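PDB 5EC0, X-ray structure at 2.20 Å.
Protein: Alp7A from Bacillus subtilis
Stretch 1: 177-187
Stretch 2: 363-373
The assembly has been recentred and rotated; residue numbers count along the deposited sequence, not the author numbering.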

ATOM      1  N   CYS A 177      -2.770  11.611  -9.450  1.00 24.19           N
ATOM      2  CA  CYS A 177      -2.979  11.141  -8.084  1.00 24.22           C
ATOM      3  C   CYS A 177      -4.458  10.800  -7.877  1.00 31.85           C
ATOM      4  O   CYS A 177      -5.314  11.657  -8.073  1.00 26.97           O
ATOM      5  CB  CYS A 177      -2.532  12.189  -7.080  1.00 19.15           C
ATOM      6  SG  CYS A 177      -2.724  11.639  -5.392  1.00 24.92           S
ATOM      7  N   ARG A 178      -4.738   9.548  -7.508  1.00 27.30           N
ATOM      8  CA  ARG A 178      -6.100   9.066  -7.302  1.00 24.10           C
ATOM      9  C   ARG A 178      -6.454   9.063  -5.812  1.00 24.56           C
ATOM     10  O   ARG A 178      -5.699   9.569  -4.995  1.00 24.75           O
ATOM     11  CB  ARG A 178      -6.264   7.654  -7.879  1.00 26.89           C
ATOM     12  CG  ARG A 178      -5.786   7.502  -9.307  1.00 24.59           C
ATOM     13  CD  ARG A 178      -6.437   8.503 -10.294  1.00 21.42           C
ATOM     14  NE  ARG A 178      -5.865   8.271 -11.616  1.00 27.79           N
ATOM     15  CZ  ARG A 178      -6.416   8.628 -12.769  1.00 30.85           C
ATOM     16  NH1 ARG A 178      -7.573   9.266 -12.789  1.00 29.48           N
ATOM     17  NH2 ARG A 178      -5.798   8.341 -13.906  1.00 27.15           N
ATOM     18  N   ILE A 179      -7.604   8.499  -5.469  1.00 24.99           N
ATOM     19  CA  ILE A 179      -8.036   8.415  -4.075  1.00 24.49           C
ATOM     20  C   ILE A 179      -7.906   6.988  -3.582  1.00 27.69           C
ATOM     21  O   ILE A 179      -8.568   6.086  -4.128  1.00 28.60           O
ATOM     22  CB  ILE A 179      -9.517   8.871  -3.886  1.00 25.28           C
ATOM     23  CG1 ILE A 179      -9.727  10.270  -4.456  1.00 27.75           C
ATOM     24  CG2 ILE A 179      -9.912   8.844  -2.400  1.00 24.71           C
ATOM     25  CD1 ILE A 179     -11.198  10.601  -4.726  1.00 27.68           C
ATOM     26  N   GLU A 180      -7.060   6.781  -2.572  1.00 25.13           N
ATOM     27  CA  GLU A 180      -6.952   5.474  -1.905  1.00 30.05           C
ATOM     28  C   GLU A 180      -8.323   4.918  -1.511  1.00 26.01           C
ATOM     29  O   GLU A 180      -9.242   5.684  -1.205  1.00 30.56           O
ATOM     30  CB  GLU A 180      -6.078   5.560  -0.647  1.00 28.01           C
ATOM     31  CG  GLU A 180      -4.628   5.222  -0.866  1.00 40.11           C
ATOM     32  CD  GLU A 180      -3.805   5.286   0.414  1.00 38.08           C
ATOM     33  OE1 GLU A 180      -4.201   4.670   1.424  1.00 36.18           O
ATOM     34  OE2 GLU A 180      -2.760   5.965   0.402  1.00 45.36           O
ATOM     35  N   SER A 181      -8.432   3.588  -1.528  1.00 20.50           N
ATOM     36  CA  SER A 181      -9.641   2.841  -1.155  1.00 22.75           C
ATOM     37  C   SER A 181     -10.723   2.924  -2.231  1.00 27.40           C
ATOM     38  O   SER A 181     -11.260   1.899  -2.660  1.00 34.61           O
ATOM     39  CB  SER A 181     -10.189   3.327   0.196  1.00 24.28           C
ATOM     40  OG  SER A 181      -9.134   3.500   1.124  1.00 32.83           O
ATOM     41  N   GLU A 182     -11.053   4.137  -2.661  1.00 25.42           N
ATOM     42  CA  GLU A 182     -12.002   4.300  -3.755  1.00 27.22           C
ATOM     43  C   GLU A 182     -11.425   3.729  -5.038  1.00 25.59           C
ATOM     44  O   GLU A 182     -12.130   3.008  -5.745  1.00 26.03           O
ATOM     45  CB  GLU A 182     -12.391   5.774  -3.947  1.00 23.69           C
ATOM     46  CG  GLU A 182     -13.421   6.038  -5.056  1.00 28.29           C
ATOM     47  CD  GLU A 182     -12.791   6.197  -6.436  1.00 37.81           C
ATOM     48  OE1 GLU A 182     -11.582   6.495  -6.516  1.00 40.86           O
ATOM     49  OE2 GLU A 182     -13.501   6.021  -7.447  1.00 41.15           O
ATOM     50  N   VAL A 183     -10.157   4.033  -5.344  1.00 24.66           N
ATOM     51  CA  VAL A 183      -9.573   3.625  -6.634  1.00 17.01           C
ATOM     52  C   VAL A 183      -9.500   2.094  -6.784  1.00 23.81           C
ATOM     53  O   VAL A 183      -9.451   1.563  -7.896  1.00 24.54           O
ATOM     54  CB  VAL A 183      -8.136   4.231  -6.851  1.00 24.32           C
ATOM     55  CG1 VAL A 183      -7.096   3.537  -5.979  1.00 19.97           C
ATOM     56  CG2 VAL A 183      -7.724   4.137  -8.316  1.00 16.79           C
ATOM     57  N   ALA A 184      -9.511   1.388  -5.661  1.00 23.19           N
ATOM     58  CA  ALA A 184      -9.436  -0.059  -5.681  1.00 23.96           C
ATOM     59  C   ALA A 184     -10.618  -0.687  -6.412  1.00 25.32           C
ATOM     60  O   ALA A 184     -10.552  -1.849  -6.807  1.00 25.72           O
ATOM     61  CB  ALA A 184      -9.354  -0.607  -4.259  1.00 18.93           C
ATOM     62  N   ARG A 185     -11.694   0.070  -6.591  1.00 22.36           N
ATOM     63  CA  ARG A 185     -12.871  -0.502  -7.225  1.00 25.54           C
ATOM     64  C   ARG A 185     -12.520  -0.878  -8.657  1.00 24.76           C
ATOM     65  O   ARG A 185     -13.142  -1.761  -9.216  1.00 25.58           O
ATOM     66  CB  ARG A 185     -14.082   0.454  -7.163  1.00 25.25           C
ATOM     67  CG  ARG A 185     -13.982   1.676  -8.082  1.00 25.76           C
ATOM     68  CD  ARG A 185     -14.955   2.797  -7.718  1.00 21.93           C
ATOM     69  NE  ARG A 185     -14.685   3.968  -8.551  1.00 28.58           N
ATOM     70  CZ  ARG A 185     -15.260   4.243  -9.725  1.00 29.62           C
ATOM     71  NH1 ARG A 185     -16.193   3.448 -10.240  1.00 28.04           N
ATOM     72  NH2 ARG A 185     -14.900   5.336 -10.387  1.00 25.21           N
ATOM     73  N   TRP A 186     -11.494  -0.255  -9.236  1.00 20.23           N
ATOM     74  CA  TRP A 186     -11.145  -0.588 -10.612  1.00 22.70           C
ATOM     75  C   TRP A 186     -10.512  -1.975 -10.711  1.00 28.13           C
ATOM     76  O   TRP A 186     -10.619  -2.627 -11.754  1.00 25.50           O
ATOM     77  CB  TRP A 186     -10.239   0.485 -11.222  1.00 25.09           C
ATOM     78  CG  TRP A 186     -11.047   1.702 -11.520  1.00 27.22           C
ATOM     79  CD1 TRP A 186     -11.060   2.878 -10.816  1.00 21.13           C
ATOM     80  CD2 TRP A 186     -12.040   1.848 -12.560  1.00 21.89           C
ATOM     81  NE1 TRP A 186     -11.970   3.745 -11.365  1.00 21.01           N
ATOM     82  CE2 TRP A 186     -12.578   3.143 -12.437  1.00 24.13           C
ATOM     83  CE3 TRP A 186     -12.498   1.004 -13.587  1.00 24.20           C
ATOM     84  CZ2 TRP A 186     -13.565   3.634 -13.314  1.00 24.18           C
ATOM     85  CZ3 TRP A 186     -13.476   1.488 -14.462  1.00 25.74           C
ATOM     86  CH2 TRP A 186     -14.000   2.795 -14.318  1.00 23.83           C
ATOM     87  N   ALA A 187      -9.900  -2.449  -9.625  1.00 18.03           N
ATOM     88  CA  ALA A 187      -9.312  -3.790  -9.628  1.00 29.85           C
ATOM     89  C   ALA A 187     -10.401  -4.861  -9.513  1.00 26.21           C
ATOM     90  O   ALA A 187     -10.182  -6.007  -9.867  1.00 27.44           O
ATOM     91  CB  ALA A 187      -8.279  -3.943  -8.492  1.00 23.09           C
TER
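Stretch 2 363-373: LLNLYGLEVLS

Stretch 2 is helical from L364 to S373 and continues beyond, with L363 at the N-cap position. Stretch 1 leaves a strand at I179, passes through a type I turn from E182 to R185, and enters a helix that continues past A187. The helix of stretch 2 packs along the turn and the start of that helix. The two stretches run in the same sense where their CA atoms come closest: A184 CA lies 4.2 Å from N365 CA, and A187 CA lies 4.4 Å from G368 CA. Together the stretches bury 649 Å².

One hydrogen bond links them. S181 N donates to N365 OD1 at 2.8 Å, so the asparagine side chain holds the loop just ahead of the turn. A184 CB also lies 3.3 Å from N365 OD1.

Small residues lie where the backbones come close. G368 CA is 3.6 Å from V183 O, in a CA-H...O contact. A CB on G368 would point toward stretch 1 and clash with V183 O. A187 CB fits against the helix backbone, 3.6 Å from both L364 O and G368 N.

Apolar contacts extend along the helix. Near its start, A184 CB is 3.9 Å from L364 CG, and A187 CB is 3.7 Å from L364 CD1 and 3.6 Å from Y367 CB. Further along, V183 CG2 meets L369 CD2 at 3.9 Å and L372 CD1 at 3.6 Å. W186 CB lies 3.9 Å from V371 CG1.

L372 packs between two flat groups. L372 CD2 sits over the face of the W186 five-membered ring, 3.8 Å from its centroid and 4° off the normal, as a CH-pi contact. L372 CD1 lies over one face of the R178 guanidinium, 3.9 Å from R178 NE. The aliphatic part of R178 also contributes, with R178 CG 3.5 Å from L369 CD2.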

ATOM      1  N   LEU A 363      -3.114  -5.808  -2.082  1.00 28.91           N
ATOM      2  CA  LEU A 363      -2.633  -5.100  -3.264  1.00 23.77           C
ATOM      3  C   LEU A 363      -3.731  -4.428  -4.085  1.00 23.95           C
ATOM      4  O   LEU A 363      -3.446  -3.877  -5.151  1.00 27.19           O
ATOM      5  CB  LEU A 363      -1.854  -6.051  -4.165  1.00 25.34           C
ATOM      6  CG  LEU A 363      -0.583  -6.686  -3.581  1.00 34.53           C
ATOM      7  CD1 LEU A 363       0.234  -7.401  -4.672  1.00 29.09           C
ATOM      8  CD2 LEU A 363       0.261  -5.665  -2.849  1.00 27.84           C
ATOM      9  N   LEU A 364      -4.970  -4.446  -3.587  1.00 24.51           N
ATOM     10  CA  LEU A 364      -6.119  -4.000  -4.392  1.00 29.07           C
ATOM     11  C   LEU A 364      -6.015  -2.527  -4.846  1.00 24.26           C
ATOM     12  O   LEU A 364      -6.292  -2.211  -6.014  1.00 18.84           O
ATOM     13  CB  LEU A 364      -7.431  -4.218  -3.619  1.00 27.76           C
ATOM     14  CG  LEU A 364      -8.671  -4.422  -4.493  1.00 23.70           C
ATOM     15  CD1 LEU A 364      -8.548  -5.725  -5.288  1.00 21.24           C
ATOM     16  CD2 LEU A 364      -9.966  -4.418  -3.669  1.00 18.59           C
ATOM     17  N   ASN A 365      -5.634  -1.630  -3.937  1.00 17.17           N
ATOM     18  CA  ASN A 365      -5.444  -0.219  -4.309  1.00 24.66           C
ATOM     19  C   ASN A 365      -4.430  -0.081  -5.466  1.00 28.62           C
ATOM     20  O   ASN A 365      -4.721   0.548  -6.498  1.00 24.55           O
ATOM     21  CB  ASN A 365      -4.979   0.612  -3.103  1.00 26.88           C
ATOM     22  CG  ASN A 365      -6.131   1.030  -2.182  1.00 29.30           C
ATOM     23  OD1 ASN A 365      -7.224   1.359  -2.639  1.00 31.92           O
ATOM     24  ND2 ASN A 365      -5.883   1.001  -0.878  1.00 27.76           N
ATOM     25  N   LEU A 366      -3.254  -0.686  -5.288  1.00 24.41           N
ATOM     26  CA  LEU A 366      -2.200  -0.704  -6.309  1.00 22.32           C
ATOM     27  C   LEU A 366      -2.706  -1.234  -7.653  1.00 22.52           C
ATOM     28  O   LEU A 366      -2.412  -0.682  -8.712  1.00 26.66           O
ATOM     29  CB  LEU A 366      -1.028  -1.561  -5.841  1.00 20.42           C
ATOM     30  CG  LEU A 366       0.225  -1.614  -6.706  1.00 21.88           C
ATOM     31  CD1 LEU A 366       0.645  -0.230  -7.093  1.00 22.29           C
ATOM     32  CD2 LEU A 366       1.363  -2.320  -5.933  1.00 23.35           C
ATOM     33  N   TYR A 367      -3.472  -2.314  -7.577  1.00 22.42           N
ATOM     34  CA  TYR A 367      -4.025  -2.974  -8.743  1.00 24.85           C
ATOM     35  C   TYR A 367      -5.043  -2.086  -9.444  1.00 23.49           C
ATOM     36  O   TYR A 367      -5.158  -2.106 -10.670  1.00 23.22           O
ATOM     37  CB  TYR A 367      -4.664  -4.309  -8.339  1.00 24.91           C
ATOM     38  CG  TYR A 367      -3.667  -5.440  -8.232  1.00 27.61           C
ATOM     39  CD1 TYR A 367      -2.302  -5.195  -8.336  1.00 25.11           C
ATOM     40  CD2 TYR A 367      -4.089  -6.757  -8.060  1.00 22.50           C
ATOM     41  CE1 TYR A 367      -1.381  -6.227  -8.253  1.00 29.62           C
ATOM     42  CE2 TYR A 367      -3.177  -7.797  -7.994  1.00 27.91           C
ATOM     43  CZ  TYR A 367      -1.827  -7.525  -8.086  1.00 28.77           C
ATOM     44  OH  TYR A 367      -0.916  -8.550  -8.013  1.00 33.16           O
ATOM     45  N   GLY A 368      -5.764  -1.303  -8.652  1.00 23.20           N
ATOM     46  CA  GLY A 368      -6.694  -0.326  -9.177  1.00 21.06           C
ATOM     47  C   GLY A 368      -5.944   0.741  -9.946  1.00 25.57           C
ATOM     48  O   GLY A 368      -6.371   1.151 -11.021  1.00 28.73           O
ATOM     49  N   LEU A 369      -4.812   1.189  -9.405  1.00 28.00           N
ATOM     50  CA  LEU A 369      -3.958   2.099 -10.157  1.00 24.36           C
ATOM     51  C   LEU A 369      -3.490   1.432 -11.448  1.00 30.45           C
ATOM     52  O   LEU A 369      -3.479   2.057 -12.505  1.00 23.57           O
ATOM     53  CB  LEU A 369      -2.743   2.537  -9.343  1.00 21.34           C
ATOM     54  CG  LEU A 369      -2.954   3.482  -8.160  1.00 20.13           C
ATOM     55  CD1 LEU A 369      -1.616   3.972  -7.580  1.00 21.30           C
ATOM     56  CD2 LEU A 369      -3.876   4.674  -8.537  1.00 20.40           C
ATOM     57  N   GLU A 370      -3.082   0.169 -11.360  1.00 27.95           N
ATOM     58  CA  GLU A 370      -2.556  -0.511 -12.534  1.00 22.12           C
ATOM     59  C   GLU A 370      -3.603  -0.525 -13.677  1.00 21.96           C
ATOM     60  O   GLU A 370      -3.296  -0.194 -14.822  1.00 24.95           O
ATOM     61  CB  GLU A 370      -2.108  -1.932 -12.169  1.00 22.14           C
ATOM     62  CG  GLU A 370      -1.540  -2.741 -13.340  1.00 25.08           C
ATOM     63  CD  GLU A 370      -0.220  -2.190 -13.894  1.00 29.88           C
ATOM     64  OE1 GLU A 370       0.469  -1.433 -13.179  1.00 26.85           O
ATOM     65  OE2 GLU A 370       0.126  -2.521 -15.051  1.00 35.40           O
ATOM     66  N   VAL A 371      -4.838  -0.882 -13.342  1.00 23.94           N
ATOM     67  CA  VAL A 371      -5.946  -0.863 -14.293  1.00 21.72           C
ATOM     68  C   VAL A 371      -6.113   0.525 -14.915  1.00 28.78           C
ATOM     69  O   VAL A 371      -6.276   0.654 -16.131  1.00 29.32           O
ATOM     70  CB  VAL A 371      -7.284  -1.277 -13.612  1.00 21.05           C
ATOM     71  CG1 VAL A 371      -8.518  -0.827 -14.453  1.00 25.93           C
ATOM     72  CG2 VAL A 371      -7.333  -2.768 -13.328  1.00 21.33           C
ATOM     73  N   LEU A 372      -6.077   1.570 -14.089  1.00 25.78           N
ATOM     74  CA  LEU A 372      -6.231   2.916 -14.631  1.00 23.49           C
ATOM     75  C   LEU A 372      -5.065   3.275 -15.556  1.00 29.94           C
ATOM     76  O   LEU A 372      -5.251   3.966 -16.546  1.00 24.45           O
ATOM     77  CB  LEU A 372      -6.374   3.942 -13.511  1.00 24.35           C
ATOM     78  CG  LEU A 372      -7.753   3.885 -12.838  1.00 26.40           C
ATOM     79  CD1 LEU A 372      -7.908   4.980 -11.786  1.00 22.06           C
ATOM     80  CD2 LEU A 372      -8.896   3.958 -13.896  1.00 23.15           C
ATOM     81  N   SER A 373      -3.870   2.789 -15.253  1.00 24.57           N
ATOM     82  CA  SER A 373      -2.714   3.165 -16.059  1.00 26.51           C
ATOM     83  C   SER A 373      -2.754   2.430 -17.402  1.00 25.92           C
ATOM     84  O   SER A 373      -2.315   2.979 -18.397  1.00 27.39           O
ATOM     85  CB  SER A 373      -1.395   2.898 -15.307  1.00 24.87           C
ATOM     86  OG  SER A 373      -1.149   1.512 -15.165  1.00 35.21           O
TER